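Enoyl-CoA hydratase/isomerase (Pseudomonas aeruginosa, PDB 3LAO) probably hydrates the double bond of enoyl-CoA thioesters, as a homotrimeric member of the crotonase-like enoyl-CoA hydratase/isomerase family. Local coordinates at residues 13-17 with 44-50; 51-57 with 104-108; 128-134 with 187-193; 159-165 with 183-187. All blocks are in the same frame, centred on the assembly; numbering follows the deposited sequence. Where two conformers were deposited one is given.

Interaction 1 (13-17 with 44-50); sequences RVTRE and LALAMGE
How a helix packs along an outermost strand is exemplified where strand 14-17 runs beside helix 44-50, the axes 8.9 Å apart at closest and only 16° from parallel. In register, Val14 faces Leu44 (CA to CA 6.0 Å) and Arg16 faces Ala47 (7.0 Å). The extended backbone sends alternate residues, Val14 and Arg16, toward the helix. Val14, its chi1 between wells at 135°, sets CG2 4.0 Å from Leu44 CB and CG1 3.8 Å from Ala47 CB. Arg16 (chi1 m, chi2 and chi3 t, chi4 90°) stretches out so that one guanidinium face lies over Ala47 CB, a side chain small enough to admit it. Near the guanidinium plane, Arg16 NE donates to Glu50 OE1 at 2.8 Å, a hydrogen-bonded salt bridge, while Arg16 NH2 lies 3.6 Å from Leu46 CB. Glu50 holds chi1 at 146° and chi2 t. Arg16 has a second acidic partner, Asp43, one turn before Ala47. Strand 22-27 lies alongside, Ile25 packing on both Val14 and Ala47.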
loop_
_atom_site.group_PDB
_atom_site.type_symbol
_atom_site.label_atom_id
_atom_site.label_comp_id
_atom_site.label_asym_id
_atom_site.label_seq_id
_atom_site.Cartn_x
_atom_site.Cartn_y
_atom_site.Cartn_z
ATOM N N ARG B 13 13.769 1.394 31.947
ATOM C CA ARG B 13 12.436 1.492 32.512
ATOM C C ARG B 13 11.652 2.581 31.761
ATOM O O ARG B 13 12.179 3.314 30.927
ATOM C CB ARG B 13 12.532 1.859 33.996
ATOM C CG ARG B 13 12.844 3.328 34.199
ATOM C CD ARG B 13 13.506 3.606 35.528
ATOM N NE ARG B 13 13.997 4.986 35.609
ATOM C CZ ARG B 13 15.024 5.394 36.361
ATOM N NH1 ARG B 13 15.711 4.533 37.121
ATOM N NH2 ARG B 13 15.370 6.678 36.341
ATOM N N VAL B 14 10.406 2.770 32.137
ATOM C CA VAL B 14 9.558 3.627 31.361
ATOM C C VAL B 14 8.770 4.570 32.296
ATOM O O VAL B 14 8.258 4.137 33.322
ATOM C CB VAL B 14 8.704 2.663 30.477
ATOM C CG1 VAL B 14 7.268 3.010 30.442
ATOM C CG2 VAL B 14 9.379 2.487 29.073
ATOM N N THR B 15 8.678 5.858 31.982
ATOM C CA THR B 15 7.792 6.703 32.780
ATOM C C THR B 15 6.346 6.575 32.317
ATOM O O THR B 15 6.076 6.286 31.146
ATOM C CB THR B 15 8.177 8.184 32.752
ATOM O OG1 THR B 15 7.990 8.723 31.433
ATOM C CG2 THR B 15 9.649 8.410 33.249
ATOM N N ARG B 16 5.414 6.817 33.227
ATOM C CA ARG B 16 3.995 6.746 32.917
ATOM C C ARG B 16 3.294 7.962 33.485
ATOM O O ARG B 16 3.554 8.345 34.621
ATOM C CB ARG B 16 3.376 5.504 33.538
ATOM C CG ARG B 16 3.940 4.165 33.056
ATOM C CD ARG B 16 3.626 3.199 34.109
ATOM N NE ARG B 16 3.614 1.800 33.744
ATOM C CZ ARG B 16 4.670 1.002 33.804
ATOM N NH1 ARG B 16 5.873 1.503 34.162
ATOM N NH2 ARG B 16 4.525 -0.295 33.493
ATOM N N GLU B 17 2.409 8.571 32.706
ATOM C CA GLU B 17 1.618 9.683 33.220
ATOM C C GLU B 17 0.242 9.753 32.576
ATOM O O GLU B 17 0.105 9.636 31.364
ATOM C CB GLU B 17 2.344 11.021 33.069
ATOM C CG GLU B 17 1.442 12.239 33.349
ATOM C CD GLU B 17 2.019 13.595 32.855
ATOM O OE1 GLU B 17 3.198 13.622 32.395
ATOM O OE2 GLU B 17 1.277 14.624 32.925
ATOM N N LEU B 44 7.926 -1.290 29.093
ATOM C CA LEU B 44 7.166 -0.725 27.985
ATOM C C LEU B 44 5.888 -1.578 27.650
ATOM O O LEU B 44 4.795 -1.035 27.526
ATOM C CB LEU B 44 8.057 -0.493 26.728
ATOM C CG LEU B 44 7.345 -0.019 25.417
ATOM C CD1 LEU B 44 6.561 1.271 25.648
ATOM C CD2 LEU B 44 8.280 0.205 24.238
ATOM N N ALA B 45 6.028 -2.893 27.513
ATOM C CA ALA B 45 4.873 -3.755 27.298
ATOM C C ALA B 45 3.856 -3.678 28.440
ATOM O O ALA B 45 2.651 -3.680 28.179
ATOM C CB ALA B 45 5.293 -5.182 27.073
ATOM N N LEU B 46 4.330 -3.573 29.688
ATOM C CA LEU B 46 3.422 -3.373 30.840
ATOM C C LEU B 46 2.700 -2.029 30.840
ATOM O O LEU B 46 1.532 -1.956 31.193
ATOM C CB LEU B 46 4.133 -3.577 32.175
ATOM C CG LEU B 46 4.391 -5.038 32.545
ATOM C CD1 LEU B 46 5.148 -5.136 33.867
ATOM C CD2 LEU B 46 3.111 -5.867 32.615
ATOM N N ALA B 47 3.424 -0.970 30.483
ATOM C CA ALA B 47 2.849 0.349 30.272
ATOM C C ALA B 47 1.764 0.324 29.169
ATOM O O ALA B 47 0.715 0.947 29.327
ATOM C CB ALA B 47 3.939 1.351 29.915
HETATM N N MSE B 48 2.004 -0.384 28.068
HETATM C CA MSE B 48 0.950 -0.498 27.056
HETATM C C MSE B 48 -0.257 -1.290 27.561
HETATM O O MSE B 48 -1.386 -0.879 27.360
HETATM C CB MSE B 48 1.463 -1.100 25.757
HETATM C CG MSE B 48 0.885 -0.373 24.564
HETATM SE SE MSE B 48 1.751 1.358 24.313
HETATM C CE MSE B 48 3.354 0.772 23.348
ATOM N N GLY B 49 -0.007 -2.416 28.222
ATOM C CA GLY B 49 -1.083 -3.204 28.806
ATOM C C GLY B 49 -1.939 -2.341 29.727
ATOM O O GLY B 49 -3.162 -2.408 29.727
ATOM N N GLU B 50 -1.293 -1.496 30.505
ATOM C CA GLU B 50 -2.034 -0.674 31.431
ATOM C C GLU B 50 -2.867 0.429 30.715
ATOM O O GLU B 50 -3.994 0.746 31.141
ATOM C CB GLU B 50 -1.095 -0.117 32.518
ATOM C CG GLU B 50 -1.471 1.295 33.022
ATOM C CD GLU B 50 -0.453 1.904 34.042
ATOM O OE1 GLU B 50 0.787 1.611 33.943
ATOM O OE2 GLU B 50 -0.922 2.681 34.933
#

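Interaction 2 (51-57 with 104-108); sequences YERSEES and RSKPL
A buried lysine needs partners for its ammonium group, and main-chain carbonyl oxygens can supply them, as at Lys106. Segment 51-57 carries the last part of helix 38-53 and leads into a type I turn from Ser54 to Ser57; segment 104-108 is an irregular, largely extended approach to strand 108-112. The closest CA pair is Glu52 and Arg104, 6.8 Å apart. Lys106, with the largest area covered here, points toward segment 51-57 with chi1 m, chi2 t, chi3 near -96° and chi4 t. Its NZ donates to Tyr51 O and Ser57 O, both at 2.9 Å, so the main chain leaving the helix wraps around the charge. CE passes over one face of the Tyr51 ring, and NZ makes an off-centre cation-pi contact, 4.5 Å from the ring centroid and 28° off its normal. Glu52 (chi1 and chi2 both m) curls its carboxylate to Ser105: OE1 accepts from Ser105 N at 2.9 Å and OE2 from Ser105 OG at 2.8 Å. Tyr51, chi1 t, reaches past Lys106 to give Pro107 O a weak hydrogen bond from OH, 2.7 Å long. Arg104 instead turns toward Asp128, its salt-bridge partner. The contact joins the C-terminal end of helix 38-53 to the entry of strand 108-112, with Tyr51 and Pro107 against strand 59-64 and helix 212-222 packing on Lys106 and Pro107.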
loop_
_atom_site.group_PDB
_atom_site.type_symbol
_atom_site.label_atom_id
_atom_site.label_comp_id
_atom_site.label_asym_id
_atom_site.label_seq_id
_atom_site.Cartn_x
_atom_site.Cartn_y
_atom_site.Cartn_z
ATOM N N TYR B 51 -2.315 1.009 29.651
ATOM C CA TYR B 51 -3.074 1.889 28.758
ATOM C C TYR B 51 -4.316 1.157 28.220
ATOM O O TYR B 51 -5.417 1.671 28.297
ATOM C CB TYR B 51 -2.205 2.365 27.583
ATOM C CG TYR B 51 -2.968 3.034 26.411
ATOM C CD1 TYR B 51 -3.753 4.147 26.623
ATOM C CD2 TYR B 51 -2.824 2.567 25.095
ATOM C CE1 TYR B 51 -4.445 4.761 25.574
ATOM C CE2 TYR B 51 -3.487 3.168 24.043
ATOM C CZ TYR B 51 -4.301 4.271 24.291
ATOM O OH TYR B 51 -4.959 4.885 23.269
ATOM N N GLU B 52 -4.138 -0.044 27.682
ATOM C CA GLU B 52 -5.275 -0.833 27.214
ATOM C C GLU B 52 -6.388 -0.981 28.261
ATOM O O GLU B 52 -7.579 -0.976 27.934
ATOM C CB GLU B 52 -4.833 -2.223 26.777
ATOM C CG GLU B 52 -4.045 -2.247 25.474
ATOM C CD GLU B 52 -4.934 -1.988 24.275
ATOM O OE1 GLU B 52 -4.565 -1.110 23.452
ATOM O OE2 GLU B 52 -6.004 -2.658 24.178
ATOM N N ARG B 53 -6.014 -1.138 29.518
ATOM C CA ARG B 53 -7.021 -1.406 30.549
ATOM C C ARG B 53 -7.514 -0.144 31.233
ATOM O O ARG B 53 -8.387 -0.222 32.073
ATOM C CB ARG B 53 -6.485 -2.391 31.591
ATOM C CG ARG B 53 -6.573 -3.832 31.141
ATOM C CD ARG B 53 -5.867 -4.737 32.118
ATOM N NE ARG B 53 -4.558 -5.128 31.615
ATOM C CZ ARG B 53 -3.413 -4.659 32.070
ATOM N NH1 ARG B 53 -2.291 -5.104 31.543
ATOM N NH2 ARG B 53 -3.401 -3.765 33.054
ATOM N N SER B 54 -6.920 0.996 30.882
ATOM C CA SER B 54 -7.269 2.314 31.414
ATOM C C SER B 54 -8.499 2.889 30.686
ATOM O O SER B 54 -8.403 3.551 29.652
ATOM C CB SER B 54 -6.101 3.248 31.223
ATOM O OG SER B 54 -6.311 4.491 31.844
ATOM N N GLU B 55 -9.654 2.615 31.273
ATOM C CA GLU B 55 -10.947 3.095 30.839
ATOM C C GLU B 55 -10.997 4.489 30.247
ATOM O O GLU B 55 -11.729 4.710 29.298
ATOM C CB GLU B 55 -11.887 3.056 32.042
ATOM C CG GLU B 55 -12.116 1.659 32.591
ATOM C CD GLU B 55 -12.838 0.758 31.596
ATOM O OE1 GLU B 55 -12.350 0.603 30.448
ATOM O OE2 GLU B 55 -13.897 0.205 31.964
ATOM N N GLU B 56 -10.263 5.425 30.840
ATOM C CA GLU B 56 -10.354 6.837 30.495
ATOM C C GLU B 56 -9.176 7.331 29.673
ATOM O O GLU B 56 -9.054 8.523 29.393
ATOM C CB GLU B 56 -10.461 7.701 31.756
ATOM C CG GLU B 56 -10.498 6.922 33.070
ATOM C CD GLU B 56 -9.113 6.592 33.628
ATOM O OE1 GLU B 56 -8.933 5.459 34.140
ATOM O OE2 GLU B 56 -8.215 7.465 33.568
ATOM N N SER B 57 -8.274 6.445 29.301
ATOM C CA SER B 57 -7.236 6.886 28.402
ATOM C C SER B 57 -7.810 6.674 27.015
ATOM O O SER B 57 -8.368 5.624 26.720
ATOM C CB SER B 57 -5.972 6.068 28.617
ATOM O OG SER B 57 -5.503 6.209 29.957
ATOM N N ARG B 104 -2.754 -4.090 20.446
ATOM C CA ARG B 104 -3.458 -2.949 21.012
ATOM C C ARG B 104 -4.792 -2.769 20.298
ATOM O O ARG B 104 -5.045 -3.324 19.225
ATOM C CB ARG B 104 -2.637 -1.659 20.907
ATOM C CG ARG B 104 -2.416 -1.154 19.485
ATOM C CD ARG B 104 -1.472 0.086 19.461
ATOM N NE ARG B 104 -1.093 0.362 18.081
ATOM C CZ ARG B 104 -1.738 1.221 17.286
ATOM N NH1 ARG B 104 -2.775 1.907 17.763
ATOM N NH2 ARG B 104 -1.340 1.414 16.020
ATOM N N SER B 105 -5.662 -1.982 20.895
ATOM C CA SER B 105 -6.934 -1.737 20.267
ATOM C C SER B 105 -7.334 -0.279 20.427
ATOM O O SER B 105 -8.439 0.079 20.102
ATOM C CB SER B 105 -7.971 -2.661 20.901
ATOM O OG SER B 105 -8.064 -2.396 22.277
ATOM N N LYS B 106 -6.440 0.534 20.981
ATOM C CA LYS B 106 -6.620 1.970 21.120
ATOM C C LYS B 106 -5.444 2.687 20.452
ATOM O O LYS B 106 -4.460 2.058 20.103
ATOM C CB LYS B 106 -6.703 2.354 22.585
ATOM C CG LYS B 106 -7.895 1.775 23.276
ATOM C CD LYS B 106 -8.156 2.529 24.584
ATOM C CE LYS B 106 -7.555 1.843 25.790
ATOM N NZ LYS B 106 -7.694 2.775 26.954
ATOM N N PRO B 107 -5.573 3.999 20.232
ATOM C CA PRO B 107 -4.626 4.711 19.364
ATOM C C PRO B 107 -3.288 4.969 19.990
ATOM O O PRO B 107 -3.211 5.164 21.169
ATOM C CB PRO B 107 -5.329 6.061 19.097
ATOM C CG PRO B 107 -6.766 5.748 19.274
ATOM C CD PRO B 107 -6.829 4.752 20.402
ATOM N N LEU B 108 -2.237 5.001 19.190
ATOM C CA LEU B 108 -0.929 5.350 19.711
ATOM C C LEU B 108 -0.285 6.391 18.819
ATOM O O LEU B 108 -0.299 6.279 17.602
ATOM C CB LEU B 108 -0.059 4.103 19.790
ATOM C CG LEU B 108 1.419 4.300 20.120
ATOM C CD1 LEU B 108 1.544 4.708 21.527
ATOM C CD2 LEU B 108 2.033 2.960 19.936
#

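Interaction 3 (128-134 with 187-193)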
loop_
_atom_site.group_PDB
_atom_site.type_symbol
_atom_site.label_atom_id
_atom_site.label_comp_id
_atom_site.label_asym_id
_atom_site.label_seq_id
_atom_site.Cartn_x
_atom_site.Cartn_y
_atom_site.Cartn_z
ATOM N N ASP B 128 -0.027 5.102 15.099
ATOM C CA ASP B 128 -0.972 5.696 14.159
ATOM C C ASP B 128 -0.595 7.078 13.673
ATOM O O ASP B 128 -1.019 7.503 12.624
ATOM C CB ASP B 128 -2.302 5.739 14.844
ATOM C CG ASP B 128 -2.687 4.387 15.347
ATOM O OD1 ASP B 128 -2.501 3.429 14.572
ATOM O OD2 ASP B 128 -3.112 4.272 16.516
ATOM N N ILE B 129 0.182 7.786 14.470
ATOM C CA ILE B 129 0.723 9.089 14.130
ATOM C C ILE B 129 2.144 9.104 14.651
ATOM O O ILE B 129 2.418 8.699 15.816
ATOM C CB ILE B 129 0.022 10.209 14.860
ATOM C CG1 ILE B 129 -1.503 10.146 14.639
ATOM C CG2 ILE B 129 0.669 11.550 14.481
ATOM C CD1 ILE B 129 -1.969 10.375 13.246
ATOM N N ALA B 130 3.040 9.544 13.775
ATOM C CA ALA B 130 4.453 9.609 14.070
ATOM C C ALA B 130 4.993 10.980 13.733
ATOM O O ALA B 130 4.912 11.429 12.592
ATOM C CB ALA B 130 5.240 8.483 13.288
ATOM N N VAL B 131 5.529 11.647 14.736
ATOM C CA VAL B 131 6.166 12.930 14.549
ATOM C C VAL B 131 7.658 12.893 14.907
ATOM O O VAL B 131 8.029 12.441 15.979
ATOM C CB VAL B 131 5.477 13.967 15.433
ATOM C CG1 VAL B 131 6.222 15.288 15.395
ATOM C CG2 VAL B 131 4.034 14.133 14.972
ATOM N N ALA B 132 8.493 13.410 14.015
ATOM C CA ALA B 132 9.932 13.420 14.208
ATOM C C ALA B 132 10.528 14.829 14.114
ATOM O O ALA B 132 10.079 15.669 13.328
ATOM C CB ALA B 132 10.616 12.503 13.186
ATOM N N ALA B 133 11.548 15.059 14.926
ATOM C CA ALA B 133 12.367 16.265 14.880
ATOM C C ALA B 133 13.165 16.250 13.590
ATOM O O ALA B 133 13.687 15.205 13.198
ATOM C CB ALA B 133 13.323 16.285 16.085
ATOM N N ARG B 134 13.219 17.386 12.909
ATOM C CA ARG B 134 14.125 17.553 11.781
ATOM C C ARG B 134 15.521 17.102 12.190
ATOM O O ARG B 134 15.989 17.429 13.288
ATOM C CB ARG B 134 14.162 19.017 11.381
ATOM C CG ARG B 134 15.089 19.351 10.248
ATOM C CD ARG B 134 14.516 20.530 9.469
ATOM N NE ARG B 134 13.412 20.103 8.608
ATOM C CZ ARG B 134 12.149 20.522 8.718
ATOM N NH1 ARG B 134 11.802 21.399 9.664
ATOM N NH2 ARG B 134 11.231 20.063 7.869
ATOM N N LEU B 187 6.376 8.913 8.530
ATOM C CA LEU B 187 6.112 9.917 9.550
ATOM C C LEU B 187 4.874 10.590 9.127
ATOM O O LEU B 187 4.552 10.569 7.946
ATOM C CB LEU B 187 7.189 11.000 9.525
ATOM C CG LEU B 187 8.470 10.350 9.990
ATOM C CD1 LEU B 187 9.634 11.327 9.993
ATOM C CD2 LEU B 187 8.168 9.859 11.376
ATOM N N THR B 188 4.197 11.222 10.072
ATOM C CA THR B 188 3.029 11.991 9.749
ATOM C C THR B 188 3.517 13.381 9.483
ATOM O O THR B 188 3.021 14.065 8.593
ATOM C CB THR B 188 2.053 12.023 10.951
ATOM O OG1 THR B 188 1.937 10.714 11.531
ATOM C CG2 THR B 188 0.677 12.541 10.541
ATOM N N GLU B 189 4.510 13.803 10.264
ATOM C CA GLU B 189 4.974 15.182 10.194
ATOM C C GLU B 189 6.425 15.353 10.664
ATOM O O GLU B 189 6.878 14.675 11.589
ATOM C CB GLU B 189 4.061 16.085 11.026
ATOM C CG GLU B 189 4.222 17.569 10.701
ATOM C CD GLU B 189 3.224 18.449 11.466
ATOM O OE1 GLU B 189 2.081 18.002 11.683
ATOM O OE2 GLU B 189 3.585 19.583 11.855
ATOM N N VAL B 190 7.143 16.286 10.038
ATOM C CA VAL B 190 8.466 16.647 10.511
ATOM C C VAL B 190 8.453 18.036 11.097
ATOM O O VAL B 190 7.901 18.953 10.482
ATOM C CB VAL B 190 9.462 16.621 9.397
ATOM C CG1 VAL B 190 10.718 17.224 9.902
ATOM C CG2 VAL B 190 9.707 15.177 8.956
ATOM N N VAL B 191 9.030 18.196 12.296
ATOM C CA VAL B 191 8.992 19.496 13.006
ATOM C C VAL B 191 10.344 19.931 13.547
ATOM O O VAL B 191 11.278 19.126 13.627
ATOM C CB VAL B 191 7.954 19.538 14.155
ATOM C CG1 VAL B 191 6.563 19.268 13.628
ATOM C CG2 VAL B 191 8.310 18.536 15.267
ATOM N N GLU B 192 10.440 21.209 13.920
ATOM C CA GLU B 192 11.676 21.786 14.477
ATOM C C GLU B 192 12.094 21.067 15.749
ATOM O O GLU B 192 11.235 20.683 16.554
ATOM C CB GLU B 192 11.507 23.279 14.749
ATOM C CG GLU B 192 11.450 24.161 13.479
ATOM C CD GLU B 192 12.479 23.768 12.417
ATOM O OE1 GLU B 192 13.691 23.957 12.664
ATOM O OE2 GLU B 192 12.076 23.265 11.335
ATOM N N PRO B 193 13.415 20.871 15.935
ATOM C CA PRO B 193 13.901 20.056 17.064
ATOM C C PRO B 193 13.389 20.659 18.363
ATOM O O PRO B 193 13.413 21.882 18.487
ATOM C CB PRO B 193 15.436 20.182 16.978
ATOM C CG PRO B 193 15.725 20.691 15.624
ATOM C CD PRO B 193 14.520 21.503 15.192
#
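Regular backbone pairing carries most of this contact. Ala132 N donates to Glu189 O at 3.2 Å, Val191 N to Ala132 O at 2.9 Å and Arg134 N to Val191 O at 2.7 Å, the staggered scheme of parallel strands. Before the pairing becomes regular, Ala130 O takes Thr188 N at 2.6 Å and, weakly, Glu189 N at 3.3 Å, while Thr188 OG1 accepts Ala130 N at 2.8 Å, a side chain replacing a main-chain acceptor. That hydroxyl also bonds Thr164 of the second subunit, bringing the strand's start to the trimer interface. At the far end Arg134 NH1 meets Glu192 OE2 at 2.5 Å in a salt bridge whose hydrogen bond is weak. Contacts of CA-H...O type, such as Ala133 CA to Val191 O at 3.3 Å, fill the gaps. Packing follows on both faces: Val131 CG1 touches Val191 CG2 at 3.9 Å on the side covered by helix 196-209, whereas Ala132 CB meets Leu187 CD1 at 3.5 Å on the side where Val190 and Leu187 pack on helix 178-183. Strands 129-133 and 189-191, 28° apart, are thereby joined as adjacent parallel strands with helices on both faces, an edge of the crotonase-fold sheet.

Interaction 4 (159-165 with 183-187); sequences RAAGWTD and RMRLL
Here a break between two helices packs against the exit of a third, with one arginine meeting a carbonyl and another a carboxylate. Segment 159-165 spans the end of helix 156-161, Gly162 and the start of helix 163-170; segment 183-187 leaves helix 178-183 through a Schellman motif at Arg185 (phi 70°, psi 32°). Arg159 leads its guanidinium away to Glu228. Ala160 CA lies 5.6 Å from Arg185 CA. Ala160 CB is 3.5 Å from Leu186 CD2, and Ala160 O accepts two weak bonds, from Arg185 NH2 at 3.0 Å and Arg185 NE at 3.1 Å (chi1 m, chi2 t, chi3 near -5°). Ala161 CA is 4.5 Å from Met184 CA and makes a CA-H...O contact with Met184 O (3.3 Å); Ala161 CB lies 3.7 Å from Met184 CB. Gly162 occupies the N-cap position of the next helix, at phi 89° and psi 150°, where a CB would jam against Ala161 O. Asp165 (chi1 m) sets OD2 3.2 Å from Arg183 NH2 in a salt bridge, beside the selenium of selenomethionine Met184. Arg183 also pairs with Glu180. Arg185 NH1 bonds Ala160 O of the second subunit, so the carbonyl-arginine chemistry within the chain recurs across the trimer interface.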
loop_
_atom_site.group_PDB
_atom_site.type_symbol
_atom_site.label_atom_id
_atom_site.label_comp_id
_atom_site.label_asym_id
_atom_site.label_seq_id
_atom_site.Cartn_x
_atom_site.Cartn_y
_atom_site.Cartn_z
ATOM N N ARG B 159 4.870 -1.580 3.141
ATOM C CA ARG B 159 3.512 -1.015 3.066
ATOM C C ARG B 159 3.550 0.494 3.057
ATOM O O ARG B 159 2.927 1.102 2.205
ATOM C CB ARG B 159 2.611 -1.496 4.209
ATOM C CG ARG B 159 2.369 -2.983 4.209
ATOM C CD ARG B 159 1.918 -3.458 2.829
ATOM N NE ARG B 159 1.737 -4.905 2.781
ATOM C CZ ARG B 159 2.300 -5.703 1.879
ATOM N NH1 ARG B 159 2.074 -7.005 1.941
ATOM N NH2 ARG B 159 3.084 -5.209 0.920
ATOM N N ALA B 160 4.305 1.108 3.976
ATOM C CA ALA B 160 4.415 2.551 3.944
ATOM C C ALA B 160 5.182 3.023 2.709
ATOM O O ALA B 160 4.652 3.810 1.910
ATOM C CB ALA B 160 5.061 3.083 5.190
ATOM N N ALA B 161 6.428 2.553 2.557
ATOM C CA ALA B 161 7.354 3.167 1.582
ATOM C C ALA B 161 7.220 2.636 0.141
ATOM O O ALA B 161 7.713 3.244 -0.805
ATOM C CB ALA B 161 8.828 3.078 2.085
ATOM N N GLY B 162 6.514 1.522 -0.025
ATOM C CA GLY B 162 6.643 0.742 -1.236
ATOM C C GLY B 162 7.772 -0.282 -1.064
ATOM O O GLY B 162 8.718 -0.056 -0.317
ATOM N N TRP B 163 7.639 -1.423 -1.734
ATOM C CA TRP B 163 8.657 -2.451 -1.700
ATOM C C TRP B 163 10.073 -1.919 -1.964
ATOM O O TRP B 163 10.937 -1.993 -1.096
ATOM C CB TRP B 163 8.342 -3.528 -2.729
ATOM C CG TRP B 163 9.286 -4.648 -2.565
ATOM C CD1 TRP B 163 10.423 -4.869 -3.265
ATOM C CD2 TRP B 163 9.207 -5.680 -1.586
ATOM N NE1 TRP B 163 11.051 -5.998 -2.799
ATOM C CE2 TRP B 163 10.307 -6.523 -1.776
ATOM C CE3 TRP B 163 8.279 -5.997 -0.588
ATOM C CZ2 TRP B 163 10.525 -7.649 -0.996
ATOM C CZ3 TRP B 163 8.491 -7.110 0.181
ATOM C CH2 TRP B 163 9.611 -7.922 -0.020
ATOM N N THR B 164 10.298 -1.358 -3.148
ATOM C CA THR B 164 11.646 -0.930 -3.535
ATOM C C THR B 164 12.337 0.086 -2.591
ATOM O O THR B 164 13.425 -0.165 -2.118
ATOM C CB THR B 164 11.718 -0.500 -5.016
ATOM O OG1 THR B 164 13.087 -0.346 -5.370
ATOM C CG2 THR B 164 10.902 0.801 -5.290
ATOM N N ASP B 165 11.700 1.204 -2.291
ATOM C CA ASP B 165 12.281 2.163 -1.364
ATOM C C ASP B 165 12.534 1.556 0.004
ATOM O O ASP B 165 13.467 1.938 0.715
ATOM C CB ASP B 165 11.432 3.422 -1.249
ATOM C CG ASP B 165 11.747 4.433 -2.348
ATOM O OD1 ASP B 165 12.642 4.167 -3.189
ATOM O OD2 ASP B 165 11.106 5.501 -2.377
ATOM N N ARG B 183 9.041 11.443 3.221
ATOM C CA ARG B 183 8.825 11.252 1.789
ATOM C C ARG B 183 8.326 9.838 1.513
ATOM O O ARG B 183 7.657 9.589 0.547
ATOM C CB ARG B 183 10.136 11.502 1.017
ATOM C CG ARG B 183 10.006 11.463 -0.500
ATOM C CD ARG B 183 11.364 11.364 -1.258
ATOM N NE ARG B 183 12.150 10.159 -0.919
ATOM C CZ ARG B 183 12.005 8.961 -1.499
ATOM N NH1 ARG B 183 11.083 8.809 -2.439
ATOM N NH2 ARG B 183 12.764 7.914 -1.133
HETATM N N MSE B 184 8.706 8.915 2.375
HETATM C CA MSE B 184 8.356 7.528 2.231
HETATM C C MSE B 184 7.134 7.193 3.075
HETATM O O MSE B 184 6.760 6.023 3.162
HETATM C CB MSE B 184 9.531 6.641 2.691
HETATM C CG MSE B 184 10.783 6.693 1.810
HETATM SE SE MSE B 184 12.188 5.334 2.279
HETATM C CE MSE B 184 12.602 5.968 4.097
ATOM N N ARG B 185 6.539 8.204 3.719
ATOM C CA ARG B 185 5.291 8.018 4.483
ATOM C C ARG B 185 5.443 7.199 5.767
ATOM O O ARG B 185 4.531 6.470 6.168
ATOM C CB ARG B 185 4.217 7.386 3.588
ATOM C CG ARG B 185 3.748 8.362 2.528
ATOM C CD ARG B 185 2.819 7.691 1.512
ATOM N NE ARG B 185 2.677 6.245 1.707
ATOM C CZ ARG B 185 1.786 5.490 1.050
ATOM N NH1 ARG B 185 0.958 6.058 0.157
ATOM N NH2 ARG B 185 1.710 4.166 1.280
ATOM N N LEU B 186 6.596 7.297 6.406
ATOM C CA LEU B 186 6.781 6.657 7.699
ATOM C C LEU B 186 6.401 7.626 8.830
ATOM O O LEU B 186 6.127 7.221 9.942
ATOM C CB LEU B 186 8.210 6.144 7.856
ATOM C CG LEU B 186 8.843 5.355 6.699
ATOM C CD1 LEU B 186 10.304 5.136 6.980
ATOM C CD2 LEU B 186 8.193 4.029 6.454
ATOM N N LEU B 187 6.376 8.913 8.530
ATOM C CA LEU B 187 6.112 9.917 9.550
ATOM C C LEU B 187 4.874 10.590 9.127
ATOM O O LEU B 187 4.552 10.569 7.946
ATOM C CB LEU B 187 7.189 11.000 9.525
ATOM C CG LEU B 187 8.470 10.350 9.990
ATOM C CD1 LEU B 187 9.634 11.327 9.993
ATOM C CD2 LEU B 187 8.168 9.859 11.376
#

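Taken together, the four contacts join helices to the sheet and reach the trimer interface. Interactions 1 and 2, with centres 12 Å apart, share helix 38-53 and touch through Met48 and Leu108. Interactions 1 and 3 reach opposite edges of the six-stranded sheet, 22 Å apart between centres. Interaction 2 meets interaction 3 through the Arg104-Asp128 salt bridge. Along the chain, 1, 2 and 3 open and close in succession, whereas interaction 4 lies between the segments of interaction 3, overlapping the second at Leu187. Interactions 3 and 4, with centres 15 Å apart, both touch the second subunit, so this edge of the sheet lies at the trimer interface.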